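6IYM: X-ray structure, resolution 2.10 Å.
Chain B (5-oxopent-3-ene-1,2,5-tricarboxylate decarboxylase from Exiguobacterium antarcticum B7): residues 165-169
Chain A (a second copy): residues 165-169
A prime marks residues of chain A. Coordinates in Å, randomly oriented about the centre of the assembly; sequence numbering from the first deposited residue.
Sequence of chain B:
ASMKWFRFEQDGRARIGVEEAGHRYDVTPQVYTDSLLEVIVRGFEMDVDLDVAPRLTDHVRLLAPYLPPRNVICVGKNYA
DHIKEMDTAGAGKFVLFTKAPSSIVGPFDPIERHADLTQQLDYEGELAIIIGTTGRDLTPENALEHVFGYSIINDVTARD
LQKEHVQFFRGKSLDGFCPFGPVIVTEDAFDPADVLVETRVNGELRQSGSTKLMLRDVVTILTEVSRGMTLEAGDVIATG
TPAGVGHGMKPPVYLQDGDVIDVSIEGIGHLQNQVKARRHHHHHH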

ATOM      1  N   HIS B 165      -4.328 -12.935 -11.425  1.00 53.35           N
ATOM      2  CA  HIS B 165      -5.029 -11.898 -10.611  1.00 55.37           C
ATOM      3  C   HIS B 165      -5.106 -10.568 -11.366  1.00 55.24           C
ATOM      4  O   HIS B 165      -5.682  -9.619 -10.779  1.00 47.10           O
ATOM      5  CB  HIS B 165      -4.356 -11.711  -9.256  1.00 45.54           C
ATOM      6  CG  HIS B 165      -4.259 -12.975  -8.490  1.00 43.24           C
ATOM      7  ND1 HIS B 165      -5.337 -13.511  -7.813  1.00 45.08           N
ATOM      8  CD2 HIS B 165      -3.209 -13.796  -8.264  1.00 45.69           C
ATOM      9  CE1 HIS B 165      -4.951 -14.618  -7.187  1.00 48.98           C
ATOM     10  NE2 HIS B 165      -3.635 -14.813  -7.451  1.00 48.33           N
ATOM     11  N   VAL B 166      -4.532 -10.517 -12.582  1.00 49.57           N
ATOM     12  CA  VAL B 166      -4.699  -9.421 -13.588  1.00 47.47           C
ATOM     13  C   VAL B 166      -3.946  -8.181 -13.108  1.00 45.96           C
ATOM     14  O   VAL B 166      -3.055  -7.683 -13.836  1.00 41.62           O
ATOM     15  CB  VAL B 166      -6.180  -9.088 -13.863  1.00 51.43           C
ATOM     16  CG1 VAL B 166      -6.334  -7.897 -14.814  1.00 54.33           C
ATOM     17  CG2 VAL B 166      -6.940 -10.300 -14.400  1.00 52.04           C
ATOM     18  N   GLN B 167      -4.353  -7.630 -11.970  1.00 45.94           N
ATOM     19  CA  GLN B 167      -3.614  -6.512 -11.329  1.00 46.71           C
ATOM     20  C   GLN B 167      -2.359  -7.139 -10.704  1.00 42.95           C
ATOM     21  O   GLN B 167      -2.460  -8.269 -10.199  1.00 45.83           O
ATOM     22  CB  GLN B 167      -4.546  -5.776 -10.359  1.00 50.01           C
ATOM     23  CG  GLN B 167      -5.739  -5.101 -11.042  1.00 49.11           C
ATOM     24  CD  GLN B 167      -5.407  -3.806 -11.742  1.00 53.41           C
ATOM     25  OE1 GLN B 167      -4.829  -2.875 -11.169  1.00 49.80           O
ATOM     26  NE2 GLN B 167      -5.805  -3.724 -13.003  1.00 55.64           N
ATOM     27  N   PHE B 168      -1.226  -6.445 -10.729  1.00 47.07           N
ATOM     28  CA  PHE B 168       0.115  -6.998 -10.393  1.00 43.74           C
ATOM     29  C   PHE B 168       0.331  -7.173  -8.886  1.00 45.95           C
ATOM     30  O   PHE B 168       1.298  -7.932  -8.504  1.00 45.98           O
ATOM     31  CB  PHE B 168       1.188  -6.087 -10.983  1.00 43.96           C
ATOM     32  CG  PHE B 168       1.100  -5.936 -12.477  1.00 48.39           C
ATOM     33  CD1 PHE B 168       0.299  -6.776 -13.242  1.00 53.73           C
ATOM     34  CD2 PHE B 168       1.851  -4.974 -13.124  1.00 47.61           C
ATOM     35  CE1 PHE B 168       0.233  -6.632 -14.619  1.00 52.87           C
ATOM     36  CE2 PHE B 168       1.799  -4.846 -14.500  1.00 53.66           C
ATOM     37  CZ  PHE B 168       0.995  -5.676 -15.244  1.00 53.65           C
ATOM     38  N   PHE B 169      -0.475  -6.494  -8.061  1.00 43.34           N
ATOM     39  CA  PHE B 169      -0.269  -6.408  -6.591  1.00 44.39           C
ATOM     40  C   PHE B 169       0.079  -7.788  -6.024  1.00 46.88           C
ATOM     41  O   PHE B 169       1.132  -7.968  -5.340  1.00 42.40           O
ATOM     42  CB  PHE B 169      -1.477  -5.820  -5.874  1.00 43.69           C
ATOM     43  CG  PHE B 169      -1.459  -5.969  -4.370  1.00 45.03           C
ATOM     44  CD1 PHE B 169      -0.538  -5.276  -3.596  1.00 41.76           C
ATOM     45  CD2 PHE B 169      -2.340  -6.833  -3.728  1.00 44.42           C
ATOM     46  CE1 PHE B 169      -0.538  -5.396  -2.219  1.00 43.00           C
ATOM     47  CE2 PHE B 169      -2.327  -6.961  -2.349  1.00 46.11           C
ATOM     48  CZ  PHE B 169      -1.436  -6.233  -1.594  1.00 44.65           C
TER
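Chain A (165-169) HVQFF

When two copies of a protein meet about an approximate twofold, a single side chain can be used twice, each copy lending to its partner what it receives in return. The paired 165-169 segments of this decarboxylase are a compact example. The strongest links are two reciprocal hydrogen bonds from backbone amide to glutamine side chain: Phe168′ N donates to Gln167 OE1 at 2.7 Å, and Phe168 N donates to Gln167′ OE1 at 3.0 Å. Both are nearly linear, with angles at the hydrogen of 167° and 170°. The exchange brings the two acceptors, Gln167 OE1 and Gln167′ OE1, within 3.4 Å of each other, a contact without a hydrogen bond. Water 1 donates to Gln167′ OE1 at 2.8 Å and accepts a weak bond from Phe169 N at 3.1 Å, so this carbonyl oxygen serves both a backbone amide and a solvent molecule.

Chain A reproduces the backbone of chain B closely. In each copy the valine, Val166 or Val166′, leaves helical geometry with positive phi, and the glutamine that follows is extended, near -75/143 in chain B and -82/146 in chain A. A tight turn precedes it, closed by Gln167 N to His165 O at 2.7 Å and Gln167′ N to His165′ O at 2.6 Å. The segments come nearest at the glutamines, whose CA atoms, Gln167 CA and Gln167′ CA, lie 6.1 Å apart. From there they diverge: the two chains run neither parallel nor antiparallel but steeply across one another, so the contact is centred on this one pair rather than spread along a strand-like pairing.

Each glutamine CA-to-CB bond points sideways, yet an m, m conformation brings the side-chain end nearer the partner. The amide nitrogen then lies over one face of the opposing phenylalanine: Gln167′ NE2 is 3.3 Å from Phe168 CE1, and Gln167 NE2 is 3.6 Å from Phe168′ CE1. Farther out, the valines contribute little, and the histidines remain out of reach.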

ATOM      1  N   HIS A 165      -3.809   4.541 -16.795  1.00 46.95           N
ATOM      2  CA  HIS A 165      -2.653   4.086 -15.980  1.00 44.29           C
ATOM      3  C   HIS A 165      -2.655   2.565 -15.896  1.00 46.42           C
ATOM      4  O   HIS A 165      -1.756   2.015 -15.202  1.00 44.53           O
ATOM      5  CB  HIS A 165      -2.649   4.787 -14.612  1.00 45.59           C
ATOM      6  CG  HIS A 165      -2.435   6.255 -14.710  1.00 45.26           C
ATOM      7  ND1 HIS A 165      -1.254   6.796 -15.168  1.00 48.27           N
ATOM      8  CD2 HIS A 165      -3.242   7.300 -14.442  1.00 47.09           C
ATOM      9  CE1 HIS A 165      -1.337   8.116 -15.151  1.00 44.77           C
ATOM     10  NE2 HIS A 165      -2.541   8.451 -14.699  1.00 45.41           N
ATOM     11  N   VAL A 166      -3.595   1.946 -16.625  1.00 48.64           N
ATOM     12  CA  VAL A 166      -3.802   0.482 -16.853  1.00 44.88           C
ATOM     13  C   VAL A 166      -4.069  -0.260 -15.538  1.00 54.03           C
ATOM     14  O   VAL A 166      -5.065  -1.044 -15.478  1.00 51.74           O
ATOM     15  CB  VAL A 166      -2.609  -0.110 -17.609  1.00 52.78           C
ATOM     16  CG1 VAL A 166      -2.785  -1.605 -17.862  1.00 50.47           C
ATOM     17  CG2 VAL A 166      -2.358   0.655 -18.894  1.00 46.99           C
ATOM     18  N   GLN A 167      -3.176  -0.117 -14.556  1.00 48.08           N
ATOM     19  CA  GLN A 167      -3.381  -0.675 -13.200  1.00 46.88           C
ATOM     20  C   GLN A 167      -4.268   0.292 -12.427  1.00 42.59           C
ATOM     21  O   GLN A 167      -4.162   1.479 -12.687  1.00 45.44           O
ATOM     22  CB  GLN A 167      -2.037  -0.878 -12.517  1.00 45.75           C
ATOM     23  CG  GLN A 167      -1.167  -1.850 -13.277  1.00 42.78           C
ATOM     24  CD  GLN A 167      -1.517  -3.266 -12.937  1.00 45.37           C
ATOM     25  OE1 GLN A 167      -1.602  -3.633 -11.759  1.00 50.17           O
ATOM     26  NE2 GLN A 167      -1.696  -4.067 -13.975  1.00 49.59           N
ATOM     27  N   PHE A 168      -5.125  -0.211 -11.533  1.00 42.93           N
ATOM     28  CA  PHE A 168      -6.218   0.596 -10.924  1.00 41.81           C
ATOM     29  C   PHE A 168      -5.673   1.588  -9.884  1.00 43.42           C
ATOM     30  O   PHE A 168      -6.373   2.576  -9.616  1.00 46.25           O
ATOM     31  CB  PHE A 168      -7.306  -0.329 -10.375  1.00 43.32           C
ATOM     32  CG  PHE A 168      -8.023  -1.145 -11.419  1.00 39.66           C
ATOM     33  CD1 PHE A 168      -7.931  -0.837 -12.766  1.00 43.84           C
ATOM     34  CD2 PHE A 168      -8.814  -2.208 -11.039  1.00 44.31           C
ATOM     35  CE1 PHE A 168      -8.586  -1.602 -13.718  1.00 49.79           C
ATOM     36  CE2 PHE A 168      -9.483  -2.965 -11.986  1.00 48.20           C
ATOM     37  CZ  PHE A 168      -9.371  -2.658 -13.324  1.00 53.85           C
ATOM     38  N   PHE A 169      -4.454   1.374  -9.376  1.00 40.42           N
ATOM     39  CA  PHE A 169      -3.858   2.054  -8.197  1.00 40.79           C
ATOM     40  C   PHE A 169      -4.086   3.566  -8.223  1.00 37.85           C
ATOM     41  O   PHE A 169      -4.676   4.097  -7.283  1.00 36.35           O
ATOM     42  CB  PHE A 169      -2.342   1.848  -8.128  1.00 44.31           C
ATOM     43  CG  PHE A 169      -1.694   2.671  -7.045  1.00 40.88           C
ATOM     44  CD1 PHE A 169      -2.041   2.490  -5.723  1.00 38.67           C
ATOM     45  CD2 PHE A 169      -0.758   3.637  -7.350  1.00 43.35           C
ATOM     46  CE1 PHE A 169      -1.447   3.254  -4.731  1.00 40.62           C
ATOM     47  CE2 PHE A 169      -0.160   4.390  -6.357  1.00 40.81           C
ATOM     48  CZ  PHE A 169      -0.510   4.207  -5.056  1.00 40.89           C
TER
HETATM   49  O   HOH W   1      -1.738  -3.776  -8.948  1.00 35.12           O